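Local structure of methyltransferase-like protein (4PNE) at residues Cys101-Arg109 with Ala135-Phe146; Asp212-Ile220 with Ala279-Met290. The protein catalyses a [4+2] cycloaddition in spinosyn biosynthesis, on a scaffold like that of S-adenosylmethionine-dependent methyltransferases. One frame throughout, in Å; residues are numbered along the deposited sequence.

After helices 36-54 and 73-88 the chain leaves strand 95-99 through the glycine-rich turn at the head of helix 105-113. Interaction 1 then closes a loop of 25 residues, which holds strand 117-122 and most of helix 125-138, by bringing 135-146 back against that turn and helix. It joins the ligand-binding turn and helix 105-113 to the end of helix 125-138 and the edge strand 144-148. Interaction 2 opens after strand 191-200 and spans 58 mostly helical residues before 279-290 returns at the entry to strand 290-298, joining the 212-220 loop to the link out of helix 271-281. The two contacts follow in series, neither nested nor crossed, with centres 30 Å apart on opposite sides of the chain's centre.

Interaction 1: residues Cys101-Arg109 with Ala135-Phe146; sequences CGTGQPALR and ARERGLSHRVDF. With SAH (S-adenosyl-L-homocysteine), chain C.
F146 points its ring at the turn C101-G104, with C101 SG at the ring edge, 5.0 Å from the centroid and 75° off the normal, a Cys sulfur-aromatic contact. C101 SG sits between its own backbone N and carbonyl carbon (chi1 63°), which carries the sulfur toward CD1 of F146. At G104, the N-cap residue of the helix, the ring packs directly on the glycine backbone, G104 CA lying 3.7 Å from F146 CE1. The turn, of type II', fits the glycine-rich strand-turn-helix pattern of Rossmann-type methyltransferases, G102-x-G104-x-x-A107, and on its other flank G102 N donates to O3' of S-adenosyl-L-homocysteine (3.0 Å). One turn into the helix, L108 reaches across with its CD2, 3.9 Å from L140 CB and 4.0 Å from A135 CB, while its CG meets the edge of the F146 ring. A bend at chi3 (44°) lays the guanidinium of R138 flat over L108, whose CB stands 3.8 Å from the middle of that plane. A water accepting from R138 NH1 at 2.6 Å donates to Q105 O, bridging the two segments at the solvent-facing margin.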
loop_
_atom_site.group_PDB
_atom_site.type_symbol
_atom_site.label_atom_id
_atom_site.label_comp_id
_atom_site.label_asym_id
_atom_site.label_seq_id
_atom_site.Cartn_x
_atom_site.Cartn_y
_atom_site.Cartn_z
ATOM N N CYS A 101 -6.430 0.079 1.907
ATOM C CA CYS A 101 -6.734 1.022 0.858
ATOM C C CYS A 101 -6.332 2.465 1.196
ATOM O O CYS A 101 -6.539 3.357 0.368
ATOM C CB CYS A 101 -8.235 0.951 0.537
ATOM S SG CYS A 101 -9.319 1.430 1.956
ATOM N N GLY A 102 -5.767 2.693 2.381
ATOM C CA GLY A 102 -5.397 4.039 2.805
ATOM C C GLY A 102 -6.625 4.946 2.811
ATOM O O GLY A 102 -7.726 4.512 3.203
ATOM N N THR A 103 -6.455 6.176 2.336
ATOM C CA THR A 103 -7.583 7.113 2.282
ATOM C C THR A 103 -8.441 6.901 1.036
ATOM O O THR A 103 -9.330 7.713 0.720
ATOM C CB THR A 103 -7.092 8.562 2.315
ATOM O OG1 THR A 103 -6.325 8.811 1.143
ATOM C CG2 THR A 103 -6.227 8.798 3.520
ATOM N N GLY A 104 -8.129 5.852 0.268
ATOM C CA GLY A 104 -8.859 5.556 -0.948
ATOM C C GLY A 104 -8.434 6.343 -2.178
ATOM O O GLY A 104 -9.075 6.244 -3.232
ATOM N N GLN A 105 -7.368 7.149 -2.083
ATOM C CA GLN A 105 -7.038 7.984 -3.223
ATOM C C GLN A 105 -6.685 7.153 -4.489
ATOM O O GLN A 105 -7.146 7.489 -5.575
ATOM C CB GLN A 105 -5.909 8.962 -2.833
ATOM C CG GLN A 105 -5.565 10.012 -3.862
ATOM C CD GLN A 105 -4.565 9.504 -4.915
ATOM O OE1 GLN A 105 -3.980 8.443 -4.770
ATOM N NE2 GLN A 105 -4.352 10.290 -5.960
ATOM N N PRO A 106 -5.871 6.089 -4.374
ATOM C CA PRO A 106 -5.571 5.291 -5.550
ATOM C C PRO A 106 -6.819 4.585 -6.109
ATOM O O PRO A 106 -6.990 4.534 -7.320
ATOM C CB PRO A 106 -4.536 4.293 -5.019
ATOM C CG PRO A 106 -3.881 4.992 -3.884
ATOM C CD PRO A 106 -5.057 5.670 -3.225
ATOM N N ALA A 107 -7.671 4.049 -5.246
ATOM C CA ALA A 107 -8.901 3.416 -5.721
ATOM C C ALA A 107 -9.770 4.404 -6.497
ATOM O O ALA A 107 -10.323 4.075 -7.527
ATOM C CB ALA A 107 -9.678 2.841 -4.583
ATOM N N LEU A 108 -9.912 5.615 -5.975
ATOM C CA LEU A 108 -10.740 6.605 -6.626
ATOM C C LEU A 108 -10.119 7.096 -7.908
ATOM O O LEU A 108 -10.832 7.442 -8.833
ATOM C CB LEU A 108 -11.010 7.785 -5.670
ATOM C CG LEU A 108 -11.931 7.383 -4.526
ATOM C CD1 LEU A 108 -11.863 8.348 -3.361
ATOM C CD2 LEU A 108 -13.367 7.230 -5.003
ATOM N N ARG A 109 -8.789 7.116 -7.991
ATOM C CA ARG A 109 -8.136 7.488 -9.240
ATOM C C ARG A 109 -8.480 6.516 -10.361
ATOM O O ARG A 109 -8.797 6.921 -11.504
ATOM C CB ARG A 109 -6.614 7.552 -9.053
ATOM C CG ARG A 109 -5.841 7.826 -10.335
ATOM C CD ARG A 109 -4.356 8.058 -10.044
ATOM N NE ARG A 109 -3.649 8.204 -11.299
ATOM C CZ ARG A 109 -3.593 9.343 -11.981
ATOM N NH1 ARG A 109 -4.144 10.456 -11.489
ATOM N NH2 ARG A 109 -2.934 9.382 -13.128
ATOM N N ALA A 135 -15.323 9.625 -1.909
ATOM C CA ALA A 135 -16.140 8.947 -2.923
ATOM C C ALA A 135 -17.405 9.734 -3.242
ATOM O O ALA A 135 -17.795 9.877 -4.409
ATOM C CB ALA A 135 -16.505 7.570 -2.466
ATOM N N ARG A 136 -18.047 10.232 -2.184
ATOM C CA ARG A 136 -19.251 11.030 -2.334
ATOM C C ARG A 136 -18.940 12.331 -3.073
ATOM O O ARG A 136 -19.600 12.714 -4.049
ATOM C CB ARG A 136 -19.847 11.355 -0.956
ATOM C CG ARG A 136 -21.110 12.210 -1.037
ATOM C CD ARG A 136 -21.448 12.864 0.286
ATOM N NE ARG A 136 -20.357 13.771 0.612
ATOM C CZ ARG A 136 -19.462 13.596 1.578
ATOM N NH1 ARG A 136 -19.534 12.563 2.421
ATOM N NH2 ARG A 136 -18.498 14.495 1.723
ATOM N N GLU A 137 -17.910 13.022 -2.611
ATOM C CA GLU A 137 -17.555 14.314 -3.184
ATOM C C GLU A 137 -17.222 14.195 -4.660
ATOM O O GLU A 137 -17.567 15.081 -5.470
ATOM C CB GLU A 137 -16.367 14.911 -2.430
ATOM C CG GLU A 137 -16.053 16.341 -2.795
ATOM C CD GLU A 137 -16.859 17.338 -1.985
ATOM O OE1 GLU A 137 -16.234 18.260 -1.408
ATOM O OE2 GLU A 137 -18.107 17.207 -1.928
ATOM N N ARG A 138 -16.566 13.104 -5.025
ATOM C CA ARG A 138 -16.159 12.890 -6.415
ATOM C C ARG A 138 -17.212 12.226 -7.316
ATOM O O ARG A 138 -16.996 12.078 -8.521
ATOM C CB ARG A 138 -14.884 12.073 -6.422
ATOM C CG ARG A 138 -13.767 12.810 -5.708
ATOM C CD ARG A 138 -12.453 12.112 -5.731
ATOM N NE ARG A 138 -12.116 11.553 -7.040
ATOM C CZ ARG A 138 -10.887 11.200 -7.403
ATOM N NH1 ARG A 138 -9.884 11.369 -6.548
ATOM N NH2 ARG A 138 -10.660 10.678 -8.613
ATOM N N GLY A 139 -18.352 11.868 -6.747
ATOM C CA GLY A 139 -19.381 11.198 -7.484
ATOM C C GLY A 139 -18.959 9.808 -7.953
ATOM O O GLY A 139 -19.301 9.415 -9.058
ATOM N N LEU A 140 -18.236 9.061 -7.111
ATOM C CA LEU A 140 -17.757 7.732 -7.505
ATOM C C LEU A 140 -18.212 6.608 -6.562
ATOM O O LEU A 140 -17.755 5.478 -6.686
ATOM C CB LEU A 140 -16.228 7.741 -7.618
ATOM C CG LEU A 140 -15.738 8.546 -8.825
ATOM C CD1 LEU A 140 -14.233 8.805 -8.698
ATOM C CD2 LEU A 140 -16.017 7.870 -10.127
ATOM N N SER A 141 -19.184 6.881 -5.690
ATOM C CA SER A 141 -19.608 5.882 -4.712
ATOM C C SER A 141 -20.364 4.707 -5.385
ATOM O O SER A 141 -20.515 3.672 -4.784
ATOM C CB SER A 141 -20.463 6.517 -3.607
ATOM O OG SER A 141 -21.785 6.737 -4.046
ATOM N N HIS A 142 -20.805 4.866 -6.622
ATOM C CA HIS A 142 -21.396 3.717 -7.368
ATOM C C HIS A 142 -20.362 2.683 -7.780
ATOM O O HIS A 142 -20.735 1.545 -8.115
ATOM C CB HIS A 142 -22.137 4.207 -8.612
ATOM C CG HIS A 142 -21.300 5.014 -9.550
ATOM N ND1 HIS A 142 -20.861 6.288 -9.252
ATOM C CD2 HIS A 142 -20.808 4.720 -10.780
ATOM C CE1 HIS A 142 -20.149 6.749 -10.268
ATOM N NE2 HIS A 142 -20.107 5.819 -11.212
ATOM N N ARG A 143 -19.084 3.078 -7.757
ATOM C CA ARG A 143 -17.980 2.191 -8.149
ATOM C C ARG A 143 -17.097 1.779 -6.992
ATOM O O ARG A 143 -16.416 0.768 -7.083
ATOM C CB ARG A 143 -17.108 2.837 -9.212
ATOM C CG ARG A 143 -17.780 2.942 -10.550
ATOM C CD ARG A 143 -16.979 3.727 -11.544
ATOM N NE ARG A 143 -17.656 3.824 -12.838
ATOM C CZ ARG A 143 -17.165 4.452 -13.894
ATOM N NH1 ARG A 143 -15.943 5.017 -13.841
ATOM N NH2 ARG A 143 -17.848 4.470 -15.024
ATOM N N VAL A 144 -16.999 2.581 -5.939
ATOM C CA VAL A 144 -16.058 2.279 -4.876
ATOM C C VAL A 144 -16.746 2.373 -3.536
ATOM O O VAL A 144 -17.462 3.352 -3.279
ATOM C CB VAL A 144 -14.850 3.256 -4.914
ATOM C CG1 VAL A 144 -13.744 2.771 -4.008
ATOM C CG2 VAL A 144 -14.343 3.419 -6.338
ATOM N N ASP A 145 -16.539 1.382 -2.683
ATOM C CA ASP A 145 -16.952 1.494 -1.289
ATOM C C ASP A 145 -15.846 1.002 -0.352
ATOM O O ASP A 145 -14.945 0.229 -0.714
ATOM C CB ASP A 145 -18.241 0.735 -1.025
ATOM C CG ASP A 145 -18.032 -0.724 -0.976
ATOM O OD1 ASP A 145 -17.434 -1.252 -1.933
ATOM O OD2 ASP A 145 -18.459 -1.347 0.018
ATOM N N PHE A 146 -15.913 1.496 0.870
ATOM C CA PHE A 146 -14.870 1.324 1.845
ATOM C C PHE A 146 -15.409 0.787 3.134
ATOM O O PHE A 146 -16.484 1.202 3.573
ATOM C CB PHE A 146 -14.190 2.661 2.091
ATOM C CG PHE A 146 -13.598 3.250 0.868
ATOM C CD1 PHE A 146 -12.380 2.806 0.391
ATOM C CD2 PHE A 146 -14.263 4.232 0.150
ATOM C CE1 PHE A 146 -11.838 3.332 -0.745
ATOM C CE2 PHE A 146 -13.706 4.754 -0.990
ATOM C CZ PHE A 146 -12.487 4.305 -1.434
HETATM N N SAH C . -2.781 1.110 -0.478
HETATM C CA SAH C . -2.886 2.468 0.065
HETATM C CB SAH C . -2.404 2.607 1.507
HETATM C CG SAH C . -1.101 1.956 1.899
HETATM S SD SAH C . -0.645 2.403 3.581
HETATM C C SAH C . -2.136 3.418 -0.827
HETATM O O SAH C . -2.337 4.616 -0.733
HETATM O OXT SAH C . -1.395 2.968 -1.705
HETATM C "C5'" SAH C . -1.024 0.812 4.358
HETATM C "C4'" SAH C . -2.513 0.518 4.465
HETATM O "O4'" SAH C . -2.704 -0.832 4.872
HETATM C "C3'" SAH C . -3.243 1.360 5.497
HETATM O "O3'" SAH C . -4.432 1.801 4.867
HETATM C "C2'" SAH C . -3.513 0.390 6.636
HETATM O "O2'" SAH C . -4.629 0.677 7.478
HETATM C "C1'" SAH C . -3.691 -0.916 5.865
HETATM N N9 SAH C . -3.542 -2.108 6.722
HETATM C C8 SAH C . -2.570 -2.438 7.609
HETATM N N7 SAH C . -2.876 -3.614 8.203
HETATM C C5 SAH C . -4.057 -4.027 7.703
HETATM C C6 SAH C . -4.850 -5.128 7.951
HETATM N N6 SAH C . -4.490 -6.062 8.819
HETATM N N1 SAH C . -5.999 -5.281 7.262
HETATM C C2 SAH C . -6.407 -4.345 6.334
HETATM N N3 SAH C . -5.655 -3.227 6.115
HETATM C C4 SAH C . -4.481 -3.093 6.773
HETATM O O HOH W 1 -7.718 10.038 -6.804
#

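Interaction 2: residues Asp212-Ile220 with Ala279-Met290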
loop_
_atom_site.group_PDB
_atom_site.type_symbol
_atom_site.label_atom_id
_atom_site.label_comp_id
_atom_site.label_asym_id
_atom_site.label_seq_id
_atom_site.Cartn_x
_atom_site.Cartn_y
_atom_site.Cartn_z
ATOM N N ASP A 212 13.110 -7.462 12.837
ATOM C CA ASP A 212 13.878 -6.458 12.108
ATOM C C ASP A 212 12.930 -5.437 11.489
ATOM O O ASP A 212 12.061 -5.808 10.706
ATOM C CB ASP A 212 14.730 -7.098 11.012
ATOM C CG ASP A 212 15.928 -7.858 11.559
ATOM O OD1 ASP A 212 16.389 -7.514 12.669
ATOM O OD2 ASP A 212 16.396 -8.807 10.885
ATOM N N ARG A 213 13.083 -4.167 11.858
ATOM C CA ARG A 213 12.261 -3.094 11.300
ATOM C C ARG A 213 13.115 -1.914 10.843
ATOM O O ARG A 213 14.113 -1.582 11.466
ATOM C CB ARG A 213 11.229 -2.620 12.334
ATOM C CG ARG A 213 10.300 -3.724 12.796
ATOM C CD ARG A 213 9.173 -3.262 13.697
ATOM N NE ARG A 213 8.256 -4.380 13.915
ATOM C CZ ARG A 213 7.299 -4.745 13.070
ATOM N NH1 ARG A 213 7.106 -4.061 11.943
ATOM N NH2 ARG A 213 6.525 -5.791 13.356
ATOM N N TRP A 214 12.693 -1.253 9.766
ATOM C CA TRP A 214 13.278 0.027 9.417
ATOM C C TRP A 214 12.932 1.022 10.530
ATOM O O TRP A 214 11.991 0.794 11.285
ATOM C CB TRP A 214 12.764 0.555 8.072
ATOM C CG TRP A 214 12.989 -0.360 6.904
ATOM C CD1 TRP A 214 12.063 -1.164 6.310
ATOM C CD2 TRP A 214 14.210 -0.553 6.174
ATOM N NE1 TRP A 214 12.629 -1.846 5.275
ATOM C CE2 TRP A 214 13.942 -1.482 5.167
ATOM C CE3 TRP A 214 15.502 -0.022 6.270
ATOM C CZ2 TRP A 214 14.905 -1.905 4.257
ATOM C CZ3 TRP A 214 16.459 -0.453 5.379
ATOM C CH2 TRP A 214 16.154 -1.393 4.382
ATOM N N PRO A 215 13.673 2.144 10.613
ATOM C CA PRO A 215 13.395 3.153 11.644
ATOM C C PRO A 215 11.989 3.746 11.590
ATOM O O PRO A 215 11.516 4.299 12.581
ATOM C CB PRO A 215 14.438 4.224 11.353
ATOM C CG PRO A 215 15.588 3.479 10.799
ATOM C CD PRO A 215 14.901 2.486 9.867
ATOM N N THR A 216 11.343 3.645 10.432
ATOM C CA THR A 216 9.960 4.054 10.265
ATOM C C THR A 216 8.980 3.094 10.915
ATOM O O THR A 216 7.782 3.386 10.977
ATOM C CB THR A 216 9.600 4.133 8.800
ATOM O OG1 THR A 216 9.840 2.844 8.215
ATOM C CG2 THR A 216 10.444 5.206 8.065
ATOM N N GLY A 217 9.476 1.930 11.339
ATOM C CA GLY A 217 8.626 0.905 11.911
ATOM C C GLY A 217 8.243 -0.205 10.944
ATOM O O GLY A 217 7.670 -1.203 11.362
ATOM N N LEU A 218 8.517 -0.022 9.653
ATOM C CA LEU A 218 8.202 -1.051 8.665
ATOM C C LEU A 218 9.117 -2.290 8.798
ATOM O O LEU A 218 10.344 -2.174 8.851
ATOM C CB LEU A 218 8.306 -0.464 7.261
ATOM C CG LEU A 218 7.969 -1.398 6.108
ATOM C CD1 LEU A 218 6.495 -1.729 6.092
ATOM C CD2 LEU A 218 8.453 -0.815 4.794
ATOM N N ARG A 219 8.490 -3.463 8.829
ATOM C CA ARG A 219 9.182 -4.759 8.757
ATOM C C ARG A 219 10.180 -4.771 7.570
ATOM O O ARG A 219 9.848 -4.330 6.485
ATOM C CB ARG A 219 8.135 -5.871 8.618
ATOM C CG ARG A 219 8.679 -7.242 8.396
ATOM C CD ARG A 219 7.541 -8.207 8.083
ATOM N NE ARG A 219 6.881 -8.726 9.289
ATOM C CZ ARG A 219 5.579 -8.616 9.561
ATOM N NH1 ARG A 219 4.776 -7.944 8.754
ATOM N NH2 ARG A 219 5.078 -9.151 10.670
ATOM N N ILE A 220 11.407 -5.228 7.799
ATOM C CA ILE A 220 12.396 -5.364 6.733
ATOM C C ILE A 220 12.188 -6.710 6.042
ATOM O O ILE A 220 12.125 -7.764 6.684
ATOM C CB ILE A 220 13.850 -5.263 7.260
ATOM C CG1 ILE A 220 14.034 -3.975 8.072
ATOM C CG2 ILE A 220 14.882 -5.376 6.114
ATOM C CD1 ILE A 220 15.468 -3.635 8.368
ATOM N N ALA A 279 11.864 9.789 12.239
ATOM C CA ALA A 279 12.447 8.668 11.492
ATOM C C ALA A 279 12.473 8.905 9.972
ATOM O O ALA A 279 13.486 8.649 9.304
ATOM C CB ALA A 279 11.684 7.397 11.813
ATOM N N VAL A 280 11.373 9.423 9.426
ATOM C CA VAL A 280 11.321 9.755 8.006
ATOM C C VAL A 280 12.381 10.805 7.704
ATOM O O VAL A 280 13.141 10.684 6.746
ATOM C CB VAL A 280 9.915 10.256 7.598
ATOM C CG1 VAL A 280 9.891 10.829 6.193
ATOM C CG2 VAL A 280 8.914 9.128 7.739
ATOM N N CYS A 281 12.481 11.827 8.540
ATOM C CA CYS A 281 13.458 12.865 8.242
ATOM C C CYS A 281 14.897 12.387 8.453
ATOM O O CYS A 281 15.824 13.008 7.951
ATOM C CB CYS A 281 13.163 14.102 9.074
ATOM S SG CYS A 281 11.712 15.005 8.425
ATOM N N ASP A 282 15.067 11.295 9.192
ATOM C CA ASP A 282 16.360 10.643 9.355
ATOM C C ASP A 282 16.664 9.654 8.219
ATOM O O ASP A 282 17.557 8.826 8.367
ATOM C CB ASP A 282 16.399 9.907 10.702
ATOM C CG ASP A 282 17.807 9.789 11.302
ATOM O OD1 ASP A 282 18.693 10.633 11.040
ATOM O OD2 ASP A 282 18.015 8.828 12.069
ATOM N N TYR A 283 15.980 9.773 7.075
ATOM C CA TYR A 283 16.116 8.771 5.996
ATOM C C TYR A 283 17.556 8.572 5.521
ATOM O O TYR A 283 17.888 7.540 4.992
ATOM C CB TYR A 283 15.244 9.138 4.781
ATOM C CG TYR A 283 15.787 10.310 4.017
ATOM C CD1 TYR A 283 16.650 10.130 2.949
ATOM C CD2 TYR A 283 15.485 11.602 4.398
ATOM C CE1 TYR A 283 17.165 11.209 2.258
ATOM C CE2 TYR A 283 16.005 12.683 3.724
ATOM C CZ TYR A 283 16.849 12.480 2.652
ATOM O OH TYR A 283 17.372 13.562 1.974
ATOM N N GLU A 284 18.422 9.565 5.671
ATOM C CA GLU A 284 19.794 9.383 5.206
ATOM C C GLU A 284 20.505 8.259 5.929
ATOM O O GLU A 284 21.475 7.700 5.392
ATOM C CB GLU A 284 20.600 10.688 5.346
ATOM C CG GLU A 284 20.267 11.702 4.246
ATOM C CD GLU A 284 21.231 12.864 4.190
ATOM O OE1 GLU A 284 21.883 13.151 5.220
ATOM O OE2 GLU A 284 21.306 13.506 3.118
ATOM N N LYS A 285 20.065 7.903 7.129
ATOM C CA LYS A 285 20.721 6.802 7.843
ATOM C C LYS A 285 20.410 5.420 7.271
ATOM O O LYS A 285 21.159 4.492 7.516
ATOM C CB LYS A 285 20.332 6.804 9.320
ATOM C CG LYS A 285 20.626 8.093 10.056
ATOM C CD LYS A 285 22.112 8.335 10.229
ATOM C CE LYS A 285 22.354 9.627 11.012
ATOM N NZ LYS A 285 23.764 9.807 11.429
ATOM N N TYR A 286 19.347 5.271 6.481
ATOM C CA TYR A 286 18.958 3.925 6.054
ATOM C C TYR A 286 18.381 3.786 4.664
ATOM O O TYR A 286 18.356 2.672 4.149
ATOM C CB TYR A 286 17.934 3.343 7.041
ATOM C CG TYR A 286 16.695 4.197 7.180
ATOM C CD1 TYR A 286 16.659 5.228 8.089
ATOM C CD2 TYR A 286 15.579 3.996 6.379
ATOM C CE1 TYR A 286 15.536 6.056 8.207
ATOM C CE2 TYR A 286 14.462 4.803 6.487
ATOM C CZ TYR A 286 14.440 5.837 7.399
ATOM O OH TYR A 286 13.312 6.649 7.509
ATOM N N ALA A 287 17.869 4.858 4.067
ATOM C CA ALA A 287 17.064 4.722 2.856
ATOM C C ALA A 287 17.875 4.164 1.672
ATOM O O ALA A 287 17.318 3.573 0.730
ATOM C CB ALA A 287 16.464 6.044 2.484
ATOM N N HIS A 288 19.190 4.362 1.707
ATOM C CA HIS A 288 20.016 3.879 0.615
ATOM C C HIS A 288 19.980 2.327 0.488
ATOM O O HIS A 288 20.323 1.776 -0.559
ATOM C CB HIS A 288 21.455 4.353 0.777
ATOM C CG HIS A 288 22.378 3.730 -0.211
ATOM N ND1 HIS A 288 22.232 3.932 -1.564
ATOM C CD2 HIS A 288 23.403 2.860 -0.064
ATOM C CE1 HIS A 288 23.146 3.235 -2.210
ATOM N NE2 HIS A 288 23.876 2.581 -1.323
ATOM N N ASP A 289 19.604 1.647 1.573
ATOM C CA ASP A 289 19.481 0.202 1.629
ATOM C C ASP A 289 18.104 -0.287 1.200
ATOM O O ASP A 289 17.921 -1.481 0.955
ATOM C CB ASP A 289 19.763 -0.300 3.049
ATOM C CG ASP A 289 21.201 -0.031 3.487
ATOM O OD1 ASP A 289 22.118 -0.236 2.659
ATOM O OD2 ASP A 289 21.394 0.411 4.638
ATOM N N MET A 290 17.151 0.643 1.100
ATOM C CA MET A 290 15.810 0.324 0.640
ATOM C C MET A 290 15.725 0.206 -0.851
ATOM O O MET A 290 16.416 0.898 -1.574
ATOM C CB MET A 290 14.830 1.394 1.089
ATOM C CG MET A 290 14.626 1.387 2.575
ATOM S SD MET A 290 13.673 2.817 3.111
ATOM C CE MET A 290 12.729 2.065 4.427
#
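W214 and M290 make the first of two CH-pi contacts that carry this interface. The methyl CE of M290 stands 3.5 Å from the centroid of the five-membered indole ring, 16° off its normal, and SD lies above the six-membered ring at a longer range, a Met-aromatic contact. M290 runs past the indole in the opposite direction, its CG against the six-membered ring; chi3 (144°) then places CE over the five-membered one. I220 CG1 lies over the opposite face, toward the rim, leaving the indole between side chains of both segments. In the second contact, P215 lies across the Y286 ring, its CD 3.7 Å from the centroid and nearly overhead.

Other van der Waals contacts fill in round these CH-pi pairs. W214 CE3 approaches Y286 CD2 at 4.0 Å, the two aromatic side chains meeting at a slant. Two methyls meet oxygens instead: T216 CG2 comes to 3.3 Å from the hydroxyl Y286 OH, and A279 CB abuts the carbonyl oxygen P215 O at 3.2 Å, with P215 CB farther off.

No hydrogen bond crosses between the segments; the polar bonds shape each one separately. Y286 OH donates to A279 O (2.7 Å) from above the carbonyl plane, 54° out of it, which ties the tyrosine, past the end of helix 271-281, back to the last turn of that helix and helps fix the ring that P215 covers. In the other segment G217 N donates to W214 O, closing a type I turn, and R213 NH1 reaches G217 O at 3.0 Å.

The contact thus fastens the loop between strand 191-200 and helix 223-233 to the link from helix 271-281 into strand 290-298. W214 also touches K200 and M290 touches V198, both on strand 191-200, while V280 packs on F254 and L258 of helix 250-260.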